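Local coordinates for protein putative branched-chain-amino-acid aminotransferase (Thermotoga maritima MSB8, PDB 3CSW) that probably catalyses the pyridoxal-phosphate-dependent transfer of amino groups between leucine, isoleucine or valine and 2-oxoglutarate, as a class-IV aminotransferase, at residues P53-A56 / Y57-Y60; S77-E80 / F81-L85; N207-K210 / L211-L215; N277-E280 / N281-I285. All coordinates share one frame; numbering follows the deposited sequence.

Contact 1 of 4, residues P53-A56 / Y57-Y60; sequences PFAA and YKHY
Ala55 meets His59 in a local, helix-starting contact: Ala55 is the N-cap of helix 56-68, which follows strand 52-53, outermost within this chain in the antiparallel sheet of this class-IV aminotransferase. The first turn closes by two backbone bonds. His59 N donates to Ala55 O at 3.0 Å, nearly in line with that carbonyl, and Tyr60 N donates to Ala56 O at 2.9 Å. With phi and psi of 52° and 41°, Ala55 has the left-handed backbone that lets the chain swing from strand into helix, and its methyl group lies over one face of the Phe54 ring, offset toward the rim. The imidazole of His59 folds back along this start. Its CG lies beside the backbone N (chi1 -78°), which brings the CD2 edge up to the N-cap carbonyl, and the carbonyl oxygens of Ala55 and Phe54 both sit near the ring plane at that edge. ND1 is hydrogen-bonded to Glu44, so the imidazole is held from within the sheet as well; the His59 side chain lies about 4 Å from the bound pyridoxal phosphate at the nearest atoms. Lys58 leads away instead, its extended chain carrying NZ to salt bridges with Glu206 and Glu280. Only its root belongs to the turn, CB resting 4.1 Å from Ala55 CB. Within the turn itself, His59 CD2 lies 3.1 Å from Ala55 O.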
ATOM      1  N   PRO A  53      40.525   1.140  12.629  1.00 34.06           N
ATOM      2  CA  PRO A  53      39.142   0.901  12.152  1.00 34.43           C
ATOM      3  C   PRO A  53      38.036   1.328  13.133  1.00 32.62           C
ATOM      4  O   PRO A  53      37.964   0.857  14.290  1.00 33.76           O
ATOM      5  CB  PRO A  53      39.094  -0.602  11.855  1.00 33.98           C
ATOM      6  CG  PRO A  53      40.295  -1.193  12.496  1.00 36.62           C
ATOM      7  CD  PRO A  53      41.300  -0.103  12.770  1.00 34.87           C
ATOM      8  N   PHE A  54      37.195   2.228  12.628  1.00 29.51           N
ATOM      9  CA  PHE A  54      36.120   2.849  13.365  1.00 29.34           C
ATOM     10  C   PHE A  54      34.856   1.986  13.463  1.00 31.14           C
ATOM     11  O   PHE A  54      34.377   1.429  12.471  1.00 30.70           O
ATOM     12  CB  PHE A  54      35.747   4.187  12.716  1.00 29.19           C
ATOM     13  CG  PHE A  54      34.684   4.948  13.473  1.00 29.82           C
ATOM     14  CD1 PHE A  54      34.953   5.455  14.751  1.00 29.33           C
ATOM     15  CD2 PHE A  54      33.426   5.148  12.926  1.00 30.37           C
ATOM     16  CE1 PHE A  54      33.983   6.152  15.448  1.00 27.05           C
ATOM     17  CE2 PHE A  54      32.448   5.838  13.624  1.00 29.99           C
ATOM     18  CZ  PHE A  54      32.717   6.330  14.881  1.00 32.45           C
ATOM     19  N   ALA A  55      34.312   1.934  14.677  1.00 30.75           N
ATOM     20  CA  ALA A  55      33.080   1.219  14.982  1.00 30.21           C
ATOM     21  C   ALA A  55      33.127  -0.213  14.500  1.00 29.63           C
ATOM     22  O   ALA A  55      32.115  -0.731  14.043  1.00 28.65           O
ATOM     23  CB  ALA A  55      31.839   1.957  14.415  1.00 27.69           C
ATOM     24  N   ALA A  56      34.279  -0.871  14.685  1.00 29.24           N
ATOM     25  CA  ALA A  56      34.488  -2.215  14.168  1.00 29.77           C
ATOM     26  C   ALA A  56      33.482  -3.227  14.729  1.00 31.05           C
ATOM     27  O   ALA A  56      32.891  -4.008  13.976  1.00 32.83           O
ATOM     28  CB  ALA A  56      35.915  -2.669  14.388  1.00 26.48           C
ATOM     29  N   TYR A  57      33.256  -3.189  16.037  1.00 30.92           N
ATOM     30  CA  TYR A  57      32.307  -4.092  16.680  1.00 30.67           C
ATOM     31  C   TYR A  57      30.868  -3.843  16.195  1.00 29.48           C
ATOM     32  O   TYR A  57      30.143  -4.779  15.922  1.00 29.61           O
ATOM     33  CB  TYR A  57      32.385  -3.988  18.221  1.00 32.26           C
ATOM     34  CG  TYR A  57      31.510  -5.024  18.882  1.00 33.33           C
ATOM     35  CD1 TYR A  57      31.817  -6.377  18.773  1.00 36.76           C
ATOM     36  CD2 TYR A  57      30.354  -4.661  19.566  1.00 36.07           C
ATOM     37  CE1 TYR A  57      31.002  -7.343  19.330  1.00 35.90           C
ATOM     38  CE2 TYR A  57      29.530  -5.619  20.126  1.00 37.83           C
ATOM     39  CZ  TYR A  57      29.859  -6.960  20.008  1.00 37.35           C
ATOM     40  OH  TYR A  57      29.044  -7.921  20.567  1.00 39.71           O
ATOM     41  N   LYS A  58      30.476  -2.579  16.085  1.00 29.47           N
ATOM     42  CA  LYS A  58      29.151  -2.219  15.602  1.00 30.50           C
ATOM     43  C   LYS A  58      28.895  -2.737  14.192  1.00 31.08           C
ATOM     44  O   LYS A  58      27.812  -3.244  13.904  1.00 33.06           O
ATOM     45  CB  LYS A  58      28.955  -0.700  15.648  1.00 29.72           C
ATOM     46  CG  LYS A  58      28.866  -0.178  17.071  1.00 32.51           C
ATOM     47  CD  LYS A  58      28.642   1.310  17.151  1.00 29.61           C
ATOM     48  CE  LYS A  58      28.339   1.717  18.591  1.00 32.39           C
ATOM     49  NZ  LYS A  58      28.249   3.221  18.651  1.00 40.14           N
ATOM     50  N   HIS A  59      29.893  -2.603  13.323  1.00 31.47           N
ATOM     51  CA  HIS A  59      29.799  -3.112  11.957  1.00 31.25           C
ATOM     52  C   HIS A  59      29.782  -4.634  11.906  1.00 32.38           C
ATOM     53  O   HIS A  59      29.061  -5.207  11.116  1.00 35.42           O
ATOM     54  CB  HIS A  59      30.939  -2.566  11.108  1.00 31.43           C
ATOM     55  CG  HIS A  59      30.730  -1.153  10.673  1.00 29.85           C
ATOM     56  ND1 HIS A  59      29.851  -0.818   9.668  1.00 33.69           N
ATOM     57  CD2 HIS A  59      31.265   0.011  11.107  1.00 30.31           C
ATOM     58  CE1 HIS A  59      29.860   0.492   9.501  1.00 31.41           C
ATOM     59  NE2 HIS A  59      30.722   1.017  10.347  1.00 26.83           N
ATOM     60  N   TYR A  60      30.579  -5.282  12.744  1.00 33.85           N
ATOM     61  CA  TYR A  60      30.577  -6.743  12.850  1.00 33.56           C
ATOM     62  C   TYR A  60      29.199  -7.294  13.241  1.00 34.36           C
ATOM     63  O   TYR A  60      28.735  -8.281  12.680  1.00 34.22           O
ATOM     64  CB  TYR A  60      31.618  -7.203  13.880  1.00 32.80           C
ATOM     65  CG  TYR A  60      31.741  -8.709  13.983  1.00 34.11           C
ATOM     66  CD1 TYR A  60      32.486  -9.435  13.055  1.00 32.74           C
ATOM     67  CD2 TYR A  60      31.084  -9.407  14.985  1.00 35.15           C
ATOM     68  CE1 TYR A  60      32.579 -10.824  13.131  1.00 31.51           C
ATOM     69  CE2 TYR A  60      31.164 -10.798  15.078  1.00 32.83           C
ATOM     70  CZ  TYR A  60      31.911 -11.503  14.155  1.00 36.67           C
ATOM     71  OH  TYR A  60      31.993 -12.887  14.277  1.00 37.99           O
TER

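Contact 2 of 4, residues S77-E80 / F81-L85; sequences SFDE and FTKVL
Thr82 sets its methyl group over one face of the Phe78 ring, displaced toward its rim, while its hydroxyl turns back to the backbone. CG2 lies 3.5 Å from the centroid of the Phe78 ring and 22° off the ring normal, a CH-pi contact one helical turn long. One torsion serves both branches: at chi1 68° OG1 stands between the backbone N and the carbonyl carbon, and from there donates to Asp79 O at 2.8 Å. That oxygen also accepts from Lys83 N, and both donors come from the same face of the carbonyl plane. A water bridges OG1 to Asp79 OD1, the latter bond weak. Helix 78-89 begins here with a capping box: Glu80 N donates to Ser77 OG at 3.0 Å, and Ser77 N returns a nearly straight bond to Glu80 OE1, met from above the carboxylate plane. Phe81, which is buried, brings CD2 to 4.0 Å from Phe78 CD1. The Phe81 ring goes on to meet Tyr60 and Val100, whereas Phe78 and Tyr57 meet edge-to-face, so these two phenyl groups join the helix to helix 56-68. An alanine in place of Phe78 would probably leave the Thr82 methyl without its aromatic cover and the Tyr57 ring without its stacking partner. Farther out, Asp79 OD2 and Lys83 NZ stand 4.0 Å apart, opposite charges beyond salt-bridge range.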
ATOM      1  N   SER A  77      35.564 -14.658  13.405  1.00 42.77           N
ATOM      2  CA  SER A  77      35.306 -14.188  14.760  1.00 39.36           C
ATOM      3  C   SER A  77      35.517 -12.672  14.756  1.00 36.98           C
ATOM      4  O   SER A  77      36.095 -12.113  13.813  1.00 33.86           O
ATOM      5  CB  SER A  77      36.231 -14.871  15.768  1.00 37.95           C
ATOM      6  OG  SER A  77      37.576 -14.444  15.608  1.00 41.04           O
ATOM      7  N   PHE A  78      35.028 -11.996  15.790  1.00 35.82           N
ATOM      8  CA  PHE A  78      35.262 -10.568  15.895  1.00 33.40           C
ATOM      9  C   PHE A  78      36.754 -10.305  16.008  1.00 35.30           C
ATOM     10  O   PHE A  78      37.297  -9.366  15.412  1.00 37.47           O
ATOM     11  CB  PHE A  78      34.563  -9.981  17.104  1.00 32.59           C
ATOM     12  CG  PHE A  78      34.844  -8.524  17.286  1.00 32.58           C
ATOM     13  CD1 PHE A  78      34.633  -7.631  16.232  1.00 29.03           C
ATOM     14  CD2 PHE A  78      35.346  -8.042  18.479  1.00 30.37           C
ATOM     15  CE1 PHE A  78      34.918  -6.304  16.367  1.00 33.61           C
ATOM     16  CE2 PHE A  78      35.617  -6.689  18.636  1.00 31.80           C
ATOM     17  CZ  PHE A  78      35.407  -5.823  17.593  1.00 30.40           C
ATOM     18  N   ASP A  79      37.413 -11.154  16.780  1.00 37.61           N
ATOM     19  CA  ASP A  79      38.840 -11.047  17.030  1.00 37.57           C
ATOM     20  C   ASP A  79      39.632 -11.140  15.722  1.00 38.42           C
ATOM     21  O   ASP A  79      40.564 -10.362  15.504  1.00 39.86           O
ATOM     22  CB  ASP A  79      39.252 -12.150  18.006  1.00 38.65           C
ATOM     23  CG  ASP A  79      40.681 -12.013  18.483  1.00 39.99           C
ATOM     24  OD1 ASP A  79      41.098 -10.884  18.850  1.00 40.41           O
ATOM     25  OD2 ASP A  79      41.377 -13.053  18.506  1.00 45.58           O
ATOM     26  N   GLU A  80      39.253 -12.076  14.853  1.00 37.90           N
ATOM     27  CA  GLU A  80      39.908 -12.235  13.547  1.00 39.44           C
ATOM     28  C   GLU A  80      39.584 -11.085  12.590  1.00 37.06           C
ATOM     29  O   GLU A  80      40.452 -10.621  11.846  1.00 36.00           O
ATOM     30  CB  GLU A  80      39.493 -13.560  12.915  1.00 40.06           C
ATOM     31  CG  GLU A  80      40.043 -14.773  13.660  1.00 43.94           C
ATOM     32  CD  GLU A  80      39.366 -16.090  13.271  1.00 45.59           C
ATOM     33  OE1 GLU A  80      38.253 -16.063  12.687  1.00 48.40           O
ATOM     34  OE2 GLU A  80      39.960 -17.160  13.568  1.00 57.27           O
ATOM     35  N   PHE A  81      38.318 -10.667  12.612  1.00 37.42           N
ATOM     36  CA  PHE A  81      37.807  -9.510  11.856  1.00 35.57           C
ATOM     37  C   PHE A  81      38.691  -8.299  12.169  1.00 34.95           C
ATOM     38  O   PHE A  81      39.241  -7.681  11.252  1.00 35.20           O
ATOM     39  CB  PHE A  81      36.345  -9.283  12.269  1.00 35.11           C
ATOM     40  CG  PHE A  81      35.641  -8.120  11.592  1.00 35.89           C
ATOM     41  CD1 PHE A  81      35.285  -8.181  10.258  1.00 35.13           C
ATOM     42  CD2 PHE A  81      35.241  -7.005  12.334  1.00 32.64           C
ATOM     43  CE1 PHE A  81      34.597  -7.134   9.655  1.00 36.94           C
ATOM     44  CE2 PHE A  81      34.555  -5.964  11.741  1.00 34.64           C
ATOM     45  CZ  PHE A  81      34.227  -6.024  10.405  1.00 34.45           C
ATOM     46  N   THR A  82      38.865  -8.001  13.458  1.00 33.32           N
ATOM     47  CA  THR A  82      39.669  -6.853  13.864  1.00 33.83           C
ATOM     48  C   THR A  82      41.127  -7.028  13.436  1.00 34.45           C
ATOM     49  O   THR A  82      41.800  -6.058  13.077  1.00 34.68           O
ATOM     50  CB  THR A  82      39.612  -6.585  15.393  1.00 33.69           C
ATOM     51  OG1 THR A  82      40.259  -7.640  16.122  1.00 37.71           O
ATOM     52  CG2 THR A  82      38.197  -6.472  15.854  1.00 32.30           C
ATOM     53  N   LYS A  83      41.613  -8.267  13.451  1.00 34.42           N
ATOM     54  CA  LYS A  83      43.000  -8.532  13.079  1.00 35.06           C
ATOM     55  C   LYS A  83      43.267  -8.206  11.614  1.00 34.14           C
ATOM     56  O   LYS A  83      44.262  -7.548  11.306  1.00 33.11           O
ATOM     57  CB  LYS A  83      43.395  -9.981  13.407  1.00 36.90           C
ATOM     58  CG  LYS A  83      43.610 -10.221  14.910  1.00 37.07           C
ATOM     59  CD  LYS A  83      44.056 -11.674  15.241  1.00 37.95           C
ATOM     60  CE  LYS A  83      44.287 -11.861  16.767  1.00 39.96           C
ATOM     61  NZ  LYS A  83      45.167 -13.018  17.125  1.00 42.36           N
ATOM     62  N   VAL A  84      42.380  -8.654  10.717  1.00 33.51           N
ATOM     63  CA  VAL A  84      42.515  -8.344   9.287  1.00 32.68           C
ATOM     64  C   VAL A  84      42.317  -6.841   9.029  1.00 32.50           C
ATOM     65  O   VAL A  84      43.034  -6.242   8.224  1.00 32.67           O
ATOM     66  CB  VAL A  84      41.521  -9.158   8.403  1.00 32.58           C
ATOM     67  CG1 VAL A  84      41.689  -8.788   6.928  1.00 32.12           C
ATOM     68  CG2 VAL A  84      41.722 -10.680   8.600  1.00 31.81           C
ATOM     69  N   LEU A  85      41.342  -6.236   9.703  1.00 33.76           N
ATOM     70  CA  LEU A  85      41.069  -4.804   9.522  1.00 33.95           C
ATOM     71  C   LEU A  85      42.308  -3.979   9.852  1.00 35.29           C
ATOM     72  O   LEU A  85      42.690  -3.106   9.070  1.00 37.28           O
ATOM     73  CB  LEU A  85      39.908  -4.325  10.402  1.00 34.86           C
ATOM     74  CG  LEU A  85      38.476  -4.768  10.107  1.00 32.00           C
ATOM     75  CD1 LEU A  85      37.521  -4.187  11.183  1.00 31.11           C
ATOM     76  CD2 LEU A  85      38.069  -4.336   8.712  1.00 28.95           C
TER
HETATM   77  O   HOH W   1      39.367  -8.079  19.213  1.00 61.61           O

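Contact 3 of 4, residues N207-K210 / L211-L215; sequences NVIK and LAKSL
Ile209 and Lys213 make the side-chain part of this contact, lying next to each other and pointing the same way from successive turns. The Lys213 chain, extended beyond CG, passes the Ile209 carbonyl, with CG 3.3 Å from Ile209 O, and then lays CE and NZ beside the CG2 branch of the isoleucine, NZ coming 3.7 Å from Ile209 CG2. That branch is anti to the backbone N of Ile209. Four backbone hydrogen bonds join the two halves. Leu211 N to Asn207 O and Ala212 N to Val208 O, both 2.8 Å, are followed by the slightly longer Lys213 N to Ile209 O and Ser214 N to Lys210 O. The set is the closing run of helix 203-214, the crossover helix of a beta-alpha-beta unit whose strands are 189-193 and 219-222. Ile209 and Ala212 face those strands, touching Val219 among others, while Val208 and Leu211 press on Phe271 and Phe274 of helix 262-276. Polar side chains reach beyond the helix: Asn207 hydrogen-bonds to Asn281 and Lys210 forms a salt bridge with Glu280, both in the C-terminal tail. At the end of the helix, Ser214 OG folds back to donate to Leu211 O at 2.8 Å; the same oxygen accepts Leu215 N, so two donors grip it as the helix ends.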
ATOM      1  N   ASN A 207      25.488   7.761  16.200  1.00 29.96           N
ATOM      2  CA  ASN A 207      26.462   8.654  16.831  1.00 29.22           C
ATOM      3  C   ASN A 207      26.045  10.109  16.849  1.00 31.14           C
ATOM      4  O   ASN A 207      26.289  10.812  17.843  1.00 32.14           O
ATOM      5  CB  ASN A 207      27.832   8.518  16.168  1.00 27.89           C
ATOM      6  CG  ASN A 207      28.626   7.341  16.715  1.00 31.81           C
ATOM      7  OD1 ASN A 207      28.976   7.308  17.896  1.00 39.50           O
ATOM      8  ND2 ASN A 207      28.944   6.397  15.855  1.00 28.49           N
ATOM      9  N   VAL A 208      25.411  10.560  15.761  1.00 32.00           N
ATOM     10  CA  VAL A 208      24.929  11.939  15.658  1.00 30.03           C
ATOM     11  C   VAL A 208      23.783  12.184  16.643  1.00 29.75           C
ATOM     12  O   VAL A 208      23.733  13.242  17.244  1.00 29.46           O
ATOM     13  CB  VAL A 208      24.531  12.297  14.203  1.00 30.54           C
ATOM     14  CG1 VAL A 208      23.784  13.642  14.123  1.00 25.00           C
ATOM     15  CG2 VAL A 208      25.803  12.303  13.315  1.00 27.30           C
ATOM     16  N   ILE A 209      22.891  11.207  16.818  1.00 29.19           N
ATOM     17  CA  ILE A 209      21.789  11.308  17.798  1.00 30.23           C
ATOM     18  C   ILE A 209      22.352  11.470  19.219  1.00 32.19           C
ATOM     19  O   ILE A 209      21.911  12.351  19.998  1.00 33.91           O
ATOM     20  CB  ILE A 209      20.806  10.095  17.696  1.00 29.77           C
ATOM     21  CG1 ILE A 209      20.025  10.174  16.381  1.00 31.47           C
ATOM     22  CG2 ILE A 209      19.807  10.059  18.880  1.00 26.63           C
ATOM     23  CD1 ILE A 209      19.247   8.922  16.018  1.00 27.27           C
ATOM     24  N   LYS A 210      23.359  10.656  19.545  1.00 33.10           N
ATOM     25  CA  LYS A 210      24.040  10.756  20.837  1.00 30.81           C
ATOM     26  C   LYS A 210      24.786  12.073  21.002  1.00 29.04           C
ATOM     27  O   LYS A 210      24.799  12.652  22.089  1.00 31.72           O
ATOM     28  CB  LYS A 210      24.997   9.577  21.036  1.00 31.85           C
ATOM     29  CG  LYS A 210      24.272   8.260  21.082  1.00 32.65           C
ATOM     30  CD  LYS A 210      25.178   7.113  21.474  1.00 40.02           C
ATOM     31  CE  LYS A 210      24.526   5.774  21.084  1.00 40.52           C
ATOM     32  NZ  LYS A 210      24.834   4.671  22.027  1.00 45.99           N
ATOM     33  N   LEU A 211      25.438  12.529  19.944  1.00 27.76           N
ATOM     34  CA  LEU A 211      26.123  13.820  19.974  1.00 27.94           C
ATOM     35  C   LEU A 211      25.120  14.944  20.178  1.00 28.69           C
ATOM     36  O   LEU A 211      25.364  15.866  20.967  1.00 30.35           O
ATOM     37  CB  LEU A 211      26.910  14.062  18.684  1.00 27.71           C
ATOM     38  CG  LEU A 211      27.560  15.432  18.486  1.00 31.88           C
ATOM     39  CD1 LEU A 211      28.606  15.706  19.550  1.00 31.89           C
ATOM     40  CD2 LEU A 211      28.165  15.507  17.104  1.00 30.70           C
ATOM     41  N   ALA A 212      24.000  14.903  19.464  1.00 28.79           N
ATOM     42  CA  ALA A 212      22.987  15.965  19.611  1.00 29.98           C
ATOM     43  C   ALA A 212      22.531  16.050  21.073  1.00 30.24           C
ATOM     44  O   ALA A 212      22.469  17.138  21.652  1.00 30.76           O
ATOM     45  CB  ALA A 212      21.809  15.750  18.666  1.00 28.09           C
ATOM     46  N   LYS A 213      22.272  14.895  21.679  1.00 31.51           N
ATOM     47  CA  LYS A 213      21.861  14.829  23.082  1.00 32.60           C
ATOM     48  C   LYS A 213      22.923  15.364  24.049  1.00 32.86           C
ATOM     49  O   LYS A 213      22.600  16.071  24.986  1.00 33.67           O
ATOM     50  CB  LYS A 213      21.450  13.406  23.446  1.00 31.60           C
ATOM     51  CG  LYS A 213      20.158  12.997  22.744  1.00 33.68           C
ATOM     52  CD  LYS A 213      19.807  11.564  22.993  1.00 36.84           C
ATOM     53  CE  LYS A 213      18.526  11.179  22.290  1.00 35.88           C
ATOM     54  NZ  LYS A 213      18.433   9.694  22.242  1.00 38.88           N
ATOM     55  N   SER A 214      24.189  15.055  23.790  1.00 34.51           N
ATOM     56  CA  SER A 214      25.276  15.530  24.616  1.00 33.68           C
ATOM     57  C   SER A 214      25.368  17.057  24.525  1.00 35.30           C
ATOM     58  O   SER A 214      25.763  17.712  25.491  1.00 35.90           O
ATOM     59  CB  SER A 214      26.605  14.890  24.219  1.00 33.70           C
ATOM     60  OG  SER A 214      27.176  15.530  23.087  1.00 39.48           O
ATOM     61  N   LEU A 215      24.986  17.622  23.377  1.00 34.50           N
ATOM     62  CA  LEU A 215      24.975  19.072  23.200  1.00 33.29           C
ATOM     63  C   LEU A 215      23.643  19.729  23.611  1.00 33.02           C
ATOM     64  O   LEU A 215      23.454  20.914  23.406  1.00 31.12           O
ATOM     65  CB  LEU A 215      25.331  19.431  21.761  1.00 33.46           C
ATOM     66  CG  LEU A 215      26.721  19.010  21.269  1.00 32.51           C
ATOM     67  CD1 LEU A 215      26.812  19.242  19.768  1.00 34.10           C
ATOM     68  CD2 LEU A 215      27.822  19.779  22.005  1.00 36.17           C
TER

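Contact 4 of 4, residues N277-E280 / N281-I285; sequences NLEE and NWVGI
Asn281 turns its CG anti to its own carbonyl carbon (chi1 -65°), which brings the amide back against Leu278, and Trp282 does likewise (chi1 -59°), bringing the indole edge to the same residue. The Asn281 and Leu278 side chains pass at a slant, ND2 of Asn281 3.7 Å from Leu278 CB, while Trp282 CD1 lies 3.3 Å from Leu278 O, near the plane of the indole. Two backbone bonds hold the bend: Asn281 N to Leu278 O at 3.1 Å and Trp282 N to Glu279 O at 2.9 Å. Both donors stand above the carbonyl plane they approach. Their three-residue spacing is that of a short 3-10 turn in the C-terminal tail after helix 262-276, and a type II beta turn from Trp282 to Ile285 follows, with Gly284 at positive phi. Beyond the bend the amide of Asn281 is held at both ends, OD1 by Lys58 and ND2 by Asn207, while Trp282 NE1 bonds to Val275 O. A leucine in place of Asn281 would probably leave Lys58 short of one acceptor and Asn207 OD1 without its donor. The neighbouring Glu280 offers OE2 as the oxygen shared by Lys58 and Lys210.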
ATOM      1  N   ASN A 277      36.230   9.728  21.091  1.00 30.36           N
ATOM      2  CA  ASN A 277      36.307   9.459  22.523  1.00 31.53           C
ATOM      3  C   ASN A 277      35.123   8.689  23.104  1.00 30.66           C
ATOM      4  O   ASN A 277      34.993   8.589  24.317  1.00 29.43           O
ATOM      5  CB  ASN A 277      36.610  10.738  23.328  1.00 32.72           C
ATOM      6  CG  ASN A 277      37.448  10.462  24.614  1.00 33.74           C
ATOM      7  OD1 ASN A 277      38.135   9.445  24.747  1.00 33.96           O
ATOM      8  ND2 ASN A 277      37.386  11.386  25.543  1.00 32.16           N
ATOM      9  N   LEU A 278      34.296   8.100  22.244  1.00 31.06           N
ATOM     10  CA  LEU A 278      33.169   7.288  22.693  1.00 31.31           C
ATOM     11  C   LEU A 278      33.624   5.827  22.582  1.00 31.05           C
ATOM     12  O   LEU A 278      33.859   5.341  21.482  1.00 29.98           O
ATOM     13  CB  LEU A 278      31.924   7.583  21.847  1.00 31.29           C
ATOM     14  CG  LEU A 278      30.586   7.302  22.529  1.00 34.44           C
ATOM     15  CD1 LEU A 278      30.295   8.389  23.548  1.00 33.35           C
ATOM     16  CD2 LEU A 278      29.455   7.210  21.504  1.00 33.31           C
ATOM     17  N   GLU A 279      33.774   5.155  23.727  1.00 31.25           N
ATOM     18  CA  GLU A 279      34.356   3.786  23.813  1.00 32.50           C
ATOM     19  C   GLU A 279      33.614   2.715  23.005  1.00 29.86           C
ATOM     20  O   GLU A 279      34.231   1.793  22.471  1.00 31.08           O
ATOM     21  CB  GLU A 279      34.458   3.336  25.294  1.00 32.46           C
ATOM     22  CG  GLU A 279      34.683   1.830  25.524  1.00 40.31           C
ATOM     23  CD  GLU A 279      36.004   1.307  24.951  1.00 50.73           C
ATOM     24  OE1 GLU A 279      36.877   2.126  24.613  1.00 48.06           O
ATOM     25  OE2 GLU A 279      36.183   0.069  24.848  1.00 51.63           O
ATOM     26  N   GLU A 280      32.299   2.828  22.939  1.00 29.90           N
ATOM     27  CA  GLU A 280      31.473   1.883  22.154  1.00 32.32           C
ATOM     28  C   GLU A 280      31.860   1.799  20.667  1.00 29.64           C
ATOM     29  O   GLU A 280      31.576   0.803  20.020  1.00 31.24           O
ATOM     30  CB  GLU A 280      29.986   2.217  22.292  1.00 30.54           C
ATOM     31  CG  GLU A 280      29.571   3.537  21.679  1.00 34.64           C
ATOM     32  CD  GLU A 280      28.103   3.856  21.917  1.00 37.07           C
ATOM     33  OE1 GLU A 280      27.708   4.003  23.100  1.00 43.42           O
ATOM     34  OE2 GLU A 280      27.354   3.983  20.916  1.00 53.08           O
ATOM     35  N   ASN A 281      32.522   2.828  20.143  1.00 28.14           N
ATOM     36  CA  ASN A 281      33.043   2.824  18.769  1.00 28.18           C
ATOM     37  C   ASN A 281      34.430   2.194  18.612  1.00 27.58           C
ATOM     38  O   ASN A 281      34.939   2.104  17.496  1.00 26.04           O
ATOM     39  CB  ASN A 281      33.113   4.261  18.239  1.00 26.54           C
ATOM     40  CG  ASN A 281      31.767   4.891  18.109  1.00 29.60           C
ATOM     41  OD1 ASN A 281      30.805   4.241  17.692  1.00 30.08           O
ATOM     42  ND2 ASN A 281      31.681   6.173  18.434  1.00 26.00           N
ATOM     43  N   TRP A 282      35.032   1.771  19.731  1.00 30.68           N
ATOM     44  CA  TRP A 282      36.406   1.260  19.748  1.00 30.23           C
ATOM     45  C   TRP A 282      36.637  -0.047  20.488  1.00 30.68           C
ATOM     46  O   TRP A 282      37.783  -0.474  20.607  1.00 31.78           O
ATOM     47  CB  TRP A 282      37.346   2.335  20.301  1.00 30.48           C
ATOM     48  CG  TRP A 282      37.293   3.593  19.472  1.00 32.86           C
ATOM     49  CD1 TRP A 282      36.638   4.740  19.778  1.00 30.58           C
ATOM     50  CD2 TRP A 282      37.867   3.792  18.174  1.00 32.67           C
ATOM     51  NE1 TRP A 282      36.788   5.657  18.770  1.00 32.42           N
ATOM     52  CE2 TRP A 282      37.541   5.101  17.772  1.00 33.08           C
ATOM     53  CE3 TRP A 282      38.648   2.999  17.322  1.00 32.24           C
ATOM     54  CZ2 TRP A 282      37.957   5.635  16.549  1.00 32.67           C
ATOM     55  CZ3 TRP A 282      39.053   3.531  16.101  1.00 32.06           C
ATOM     56  CH2 TRP A 282      38.711   4.837  15.735  1.00 31.42           C
ATOM     57  N   VAL A 283      35.577  -0.696  20.950  1.00 30.82           N
ATOM     58  CA  VAL A 283      35.653  -1.992  21.623  0.50 31.70           C
ATOM     59  C   VAL A 283      36.457  -2.978  20.781  1.00 32.79           C
ATOM     60  O   VAL A 283      36.168  -3.118  19.595  1.00 33.50           O
ATOM     61  CB  VAL A 283      34.238  -2.631  21.795  0.50 31.96           C
ATOM     62  CG1 VAL A 283      34.295  -3.770  22.792  0.50 31.20           C
ATOM     63  CG2 VAL A 283      33.208  -1.604  22.238  0.50 29.90           C
ATOM     64  N   GLY A 284      37.433  -3.661  21.380  1.00 32.75           N
ATOM     65  CA  GLY A 284      38.215  -4.711  20.703  1.00 33.84           C
ATOM     66  C   GLY A 284      39.337  -4.296  19.765  1.00 35.03           C
ATOM     67  O   GLY A 284      39.988  -5.164  19.169  1.00 36.52           O
ATOM     68  N   ILE A 285      39.554  -2.989  19.624  1.00 35.97           N
ATOM     69  CA  ILE A 285      40.543  -2.422  18.708  1.00 39.36           C
ATOM     70  C   ILE A 285      41.753  -1.890  19.485  1.00 43.52           C
ATOM     71  O   ILE A 285      42.885  -2.402  19.390  1.00 43.75           O
ATOM     72  CB  ILE A 285      39.900  -1.279  17.833  1.00 40.71           C
ATOM     73  CG1 ILE A 285      38.953  -1.871  16.770  1.00 38.96           C
ATOM     74  CG2 ILE A 285      40.960  -0.404  17.167  1.00 41.86           C
ATOM     75  CD1 ILE A 285      39.565  -2.990  15.893  1.00 39.52           C
ATOM     76  OXT ILE A 285      41.632  -0.938  20.258  1.00 45.83           O
TER

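All four contacts are local, between neighbouring residues of one stretch, but their surroundings differ. Contact 3 is the buried one, a run of helix between a sheet and helix 262-276; contact 4 lies at the surface in the C-terminal tail, and contacts 1 and 2 are partly buried helix starts. Each of these two contains an N-cap, yet contact 2 has a side-chain capping box, whereas the N-cap of contact 1, which lies nearest the cofactor, is an alanine, with no polar side chain to cap with. Contacts 2 and 3 do not touch, their nearest atoms being about 14 Å apart. The tail of contact 4 joins the other three: charge and amide bonds tie it to contacts 1 and 3, whereas against contact 2 it merely packs.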